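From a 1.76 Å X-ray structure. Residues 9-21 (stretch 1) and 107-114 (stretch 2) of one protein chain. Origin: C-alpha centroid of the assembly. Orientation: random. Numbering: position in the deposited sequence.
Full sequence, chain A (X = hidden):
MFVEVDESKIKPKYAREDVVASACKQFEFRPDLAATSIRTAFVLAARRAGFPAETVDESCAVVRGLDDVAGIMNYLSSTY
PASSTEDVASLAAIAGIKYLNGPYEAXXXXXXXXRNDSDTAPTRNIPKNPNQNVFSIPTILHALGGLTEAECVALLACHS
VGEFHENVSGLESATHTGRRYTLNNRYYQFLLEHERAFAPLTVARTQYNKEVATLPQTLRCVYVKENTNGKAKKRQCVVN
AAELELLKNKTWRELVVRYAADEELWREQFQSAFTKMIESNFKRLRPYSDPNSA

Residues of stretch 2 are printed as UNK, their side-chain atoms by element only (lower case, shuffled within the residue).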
# COMPACT_ATOMS: atom_id res chain seq x y z
N LYS A 9 -26.73 -2.97 16.95
CA LYS A 9 -26.88 -1.53 16.79
C LYS A 9 -26.22 -1.03 15.50
O LYS A 9 -25.04 -0.68 15.49
CB LYS A 9 -26.31 -0.79 18.01
CG LYS A 9 -24.94 -1.27 18.48
CD LYS A 9 -24.39 -0.41 19.61
CE LYS A 9 -24.23 1.05 19.19
NZ LYS A 9 -23.24 1.24 18.08
N ILE A 10 -26.99 -0.99 14.42
CA ILE A 10 -26.53 -0.43 13.15
C ILE A 10 -26.25 1.07 13.30
O ILE A 10 -26.84 1.90 12.60
CB ILE A 10 -27.58 -0.68 12.03
CG1 ILE A 10 -28.99 -0.70 12.63
CG2 ILE A 10 -27.26 -1.97 11.27
CD1 ILE A 10 -29.90 -1.79 12.09
N LYS A 11 -25.32 1.39 14.20
CA LYS A 11 -25.16 2.74 14.73
C LYS A 11 -23.69 3.15 14.87
O LYS A 11 -23.15 3.15 15.98
CB LYS A 11 -25.84 2.81 16.11
CG LYS A 11 -25.89 4.20 16.75
CD LYS A 11 -26.01 4.08 18.27
CE LYS A 11 -26.24 5.43 18.92
NZ LYS A 11 -27.51 6.04 18.45
N PRO A 12 -23.03 3.48 13.75
CA PRO A 12 -21.77 4.22 13.91
C PRO A 12 -22.10 5.59 14.51
O PRO A 12 -23.18 6.11 14.24
CB PRO A 12 -21.25 4.35 12.47
CG PRO A 12 -22.43 4.05 11.59
CD PRO A 12 -23.28 3.09 12.35
N LYS A 13 -21.20 6.14 15.32
CA LYS A 13 -21.45 7.45 15.92
C LYS A 13 -21.27 8.55 14.89
O LYS A 13 -21.95 9.58 14.92
CB LYS A 13 -20.51 7.69 17.11
CG LYS A 13 -20.77 8.99 17.84
CD LYS A 13 -19.91 9.12 19.09
CE LYS A 13 -20.62 9.94 20.15
NZ LYS A 13 -21.09 11.24 19.61
N TYR A 14 -20.36 8.31 13.95
CA TYR A 14 -19.99 9.31 12.95
C TYR A 14 -20.33 8.87 11.53
O TYR A 14 -20.54 7.69 11.26
CB TYR A 14 -18.49 9.59 13.02
CG TYR A 14 -18.00 9.82 14.42
CD1 TYR A 14 -18.38 10.95 15.13
CD2 TYR A 14 -17.16 8.91 15.04
CE1 TYR A 14 -17.94 11.17 16.42
CE2 TYR A 14 -16.71 9.11 16.32
CZ TYR A 14 -17.11 10.25 17.01
OH TYR A 14 -16.66 10.47 18.30
N ALA A 15 -20.37 9.85 10.63
CA ALA A 15 -20.47 9.57 9.20
C ALA A 15 -19.08 9.29 8.66
O ALA A 15 -18.13 10.03 8.94
CB ALA A 15 -21.09 10.75 8.48
N ARG A 16 -18.95 8.22 7.87
CA ARG A 16 -17.66 7.81 7.33
C ARG A 16 -17.04 8.86 6.40
O ARG A 16 -15.82 8.91 6.26
CB ARG A 16 -17.79 6.46 6.60
CG ARG A 16 -18.77 6.49 5.43
CD ARG A 16 -19.04 5.09 4.88
NE ARG A 16 -20.15 5.13 3.92
CZ ARG A 16 -20.74 4.05 3.41
NH1 ARG A 16 -20.33 2.83 3.76
NH2 ARG A 16 -21.74 4.18 2.55
N GLU A 17 -17.87 9.70 5.78
CA GLU A 17 -17.38 10.73 4.87
C GLU A 17 -16.76 11.90 5.62
O GLU A 17 -15.90 12.60 5.08
CB GLU A 17 -18.50 11.25 3.96
CG GLU A 17 -19.55 10.23 3.60
CD GLU A 17 -20.64 10.13 4.64
OE1 GLU A 17 -21.02 11.18 5.21
OE2 GLU A 17 -21.10 9.00 4.91
N ASP A 18 -17.21 12.12 6.86
CA ASP A 18 -16.64 13.17 7.71
C ASP A 18 -15.19 12.82 8.06
O ASP A 18 -14.32 13.69 8.02
CB ASP A 18 -17.45 13.34 8.99
CG ASP A 18 -18.77 14.06 8.76
OD1 ASP A 18 -18.94 14.64 7.67
OD2 ASP A 18 -19.62 14.06 9.68
N VAL A 19 -14.95 11.56 8.39
CA VAL A 19 -13.61 11.11 8.73
C VAL A 19 -12.72 11.23 7.50
O VAL A 19 -11.61 11.76 7.56
CB VAL A 19 -13.59 9.66 9.26
CG1 VAL A 19 -12.19 9.28 9.74
CG2 VAL A 19 -14.59 9.50 10.39
N VAL A 20 -13.23 10.75 6.37
CA VAL A 20 -12.53 10.90 5.09
C VAL A 20 -12.22 12.37 4.77
O VAL A 20 -11.12 12.70 4.33
CB VAL A 20 -13.33 10.24 3.94
CG1 VAL A 20 -12.79 10.67 2.58
CG2 VAL A 20 -13.30 8.70 4.08
N ALA A 21 -13.18 13.26 5.02
CA ALA A 21 -12.97 14.67 4.70
C ALA A 21 -11.91 15.29 5.61
O ALA A 21 -11.11 16.11 5.17
CB ALA A 21 -14.27 15.42 4.78
N UNK A 107 -15.09 1.37 -2.64
CA UNK A 107 -14.45 1.03 -1.36
C UNK A 107 -15.17 1.76 -0.23
O UNK A 107 -15.46 1.18 0.81
c UNK A 107 -12.35 1.01 0.00
c UNK A 107 -10.72 1.35 -2.59
c UNK A 107 -12.17 0.81 -2.47
c UNK A 107 -12.96 1.43 -1.32
N UNK A 108 -15.45 3.05 -0.44
CA UNK A 108 -16.11 3.84 0.59
C UNK A 108 -17.57 3.42 0.77
O UNK A 108 -18.04 3.25 1.90
c UNK A 108 -16.37 7.69 1.08
c UNK A 108 -16.58 6.22 1.40
c UNK A 108 -15.95 5.87 2.74
c UNK A 108 -16.01 5.33 0.29
N UNK A 109 -18.28 3.24 -0.34
CA UNK A 109 -19.70 2.85 -0.29
C UNK A 109 -19.93 1.50 0.41
O UNK A 109 -20.95 1.32 1.08
o UNK A 109 -22.06 1.28 -2.12
c UNK A 109 -20.29 2.81 -1.70
c UNK A 109 -21.76 2.42 -1.71
o UNK A 109 -22.60 3.25 -1.30
N UNK A 110 -18.98 0.59 0.28
CA UNK A 110 -19.09 -0.75 0.86
C UNK A 110 -18.33 -0.88 2.17
O UNK A 110 -18.27 -1.97 2.75
c UNK A 110 -19.49 -2.08 -1.30
o UNK A 110 -17.84 -3.68 -2.00
c UNK A 110 -18.86 -3.05 -2.29
c UNK A 110 -18.58 -1.80 -0.12
n UNK A 110 -19.47 -3.18 -3.46
N UNK A 111 -17.71 0.21 2.62
CA UNK A 111 -16.93 0.20 3.86
C UNK A 111 -17.75 -0.31 5.04
O UNK A 111 -18.90 0.08 5.23
c UNK A 111 -15.46 1.64 5.35
c UNK A 111 -16.40 1.61 4.17
n UNK A 111 -13.62 1.43 6.62
c UNK A 111 -14.15 1.25 5.36
c UNK A 111 -15.76 2.09 6.67
c UNK A 111 -15.67 2.79 9.36
c UNK A 111 -14.59 1.95 7.44
c UNK A 111 -14.53 2.29 8.79
c UNK A 111 -16.85 2.95 8.62
c UNK A 111 -16.91 2.60 7.28
N UNK A 112 -17.15 -1.22 5.80
CA UNK A 112 -17.78 -1.73 7.00
C UNK A 112 -17.02 -1.26 8.23
O UNK A 112 -15.85 -0.88 8.15
c UNK A 112 -18.70 -5.30 5.81
c UNK A 112 -17.83 -3.26 6.97
n UNK A 112 -20.78 -7.52 3.78
c UNK A 112 -18.85 -3.81 5.97
c UNK A 112 -19.83 -7.13 4.61
n UNK A 112 -19.01 -8.02 5.14
n UNK A 112 -19.71 -5.84 4.91
N UNK A 113 -17.70 -1.30 9.38
CA UNK A 113 -17.13 -0.76 10.60
C UNK A 113 -17.08 -1.81 11.71
O UNK A 113 -17.60 -2.92 11.55
c UNK A 113 -21.24 -0.01 12.72
n UNK A 113 -21.56 -0.13 11.39
c UNK A 113 -17.91 0.48 11.05
c UNK A 113 -20.41 0.03 10.64
c UNK A 113 -21.46 0.08 15.07
c UNK A 113 -19.27 0.41 14.06
c UNK A 113 -20.09 0.33 15.19
c UNK A 113 -22.06 -0.09 13.85
c UNK A 113 -19.34 0.24 11.46
c UNK A 113 -19.85 0.23 12.80
N UNK A 114 -16.45 -1.46 12.82
CA UNK A 114 -16.39 -2.36 13.96
C UNK A 114 -15.07 -3.10 14.08
O UNK A 114 -15.00 -4.10 14.81

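Position 107 has four side-chain carbons, forked at the first, with one arm two carbons long. Its side chain is out of reach of stretch 1. The fork at the first carbon with one longer arm identifies it: Ile 107.

Position 108 also has four carbons, but the fork lies at the second. Although CA-to-CB points sideways, the chain end comes nearer stretch 1 and meets Arg 16 and Val 20. This is Leu 108; its CD1 lies 3.8 Å from Arg 16 CD and 4.1 Å from Val 20 CG2.

Position 109 carries two carbons, the second bearing two oxygens, one of them near the Arg 16 guanidinium: a carboxylate one carbon beyond CB, hence Asp 109. Its CA-to-CB bond points away from stretch 1, and OD1 stays 4.1 Å from Arg 16 NH2, opposite charges near each other but beyond a salt bridge.

Position 110 shows three carbons, the third carrying one oxygen and one nitrogen. That terminal amide gives Gln 110, whose CA-to-CB bond points away and whose side chain makes no contact with stretch 1.

Position 111 has one carbon followed by fused five- and six-membered rings holding eight carbons and one nitrogen, an indole; a ring carbon comes near Arg 16 CB. It is Trp 111, whose CA-to-CB bond points toward stretch 1; its CE3 lies 4.0 Å from Arg 16 CB, an oblique approach.

Position 112 has three carbons, a nitrogen, then a carbon with two more nitrogens. This guanidinium defines Arg 112, whose CA-to-CB bond points away and which makes no contact with stretch 1.

Position 113 repeats the pattern of one carbon followed by an indole, now against the loop of stretch 1. In Trp 113, CZ2 lies 3.7 Å from both Pro 12 N and Pro 12 CD; Pro 12 N sits over one ring face. Lys 9 O approaches the ring edge, 3.5 Å from CZ2.

Position 114 has no side-chain atoms: Gly 114. Its phi/psi of 100/15° would jam a CB against the preceding carbonyl oxygen, which by itself calls for glycine.

The contact, burying 467 Å² summed over both sides, has two centres. At one, the Trp 113 indole packs against the loop at Pro 12. At the other, Arg 16 extends toward the backbone of Leu 108 and Asp 109. Its NH1 and NH2 donate weak hydrogen bonds to Asp 109 O at 3.1 and 3.3 Å. Leu 108 O is closer to Arg 16 NH1, at 3.0 Å, but lies over the guanidinium face, where the angle is too poor for a hydrogen bond. That oxygen instead accepts from Trp 111 N at 3.1 Å, closing the turn from Leu 108 to Trp 111.

Stretch 2 (107-114) ILDQWRWG
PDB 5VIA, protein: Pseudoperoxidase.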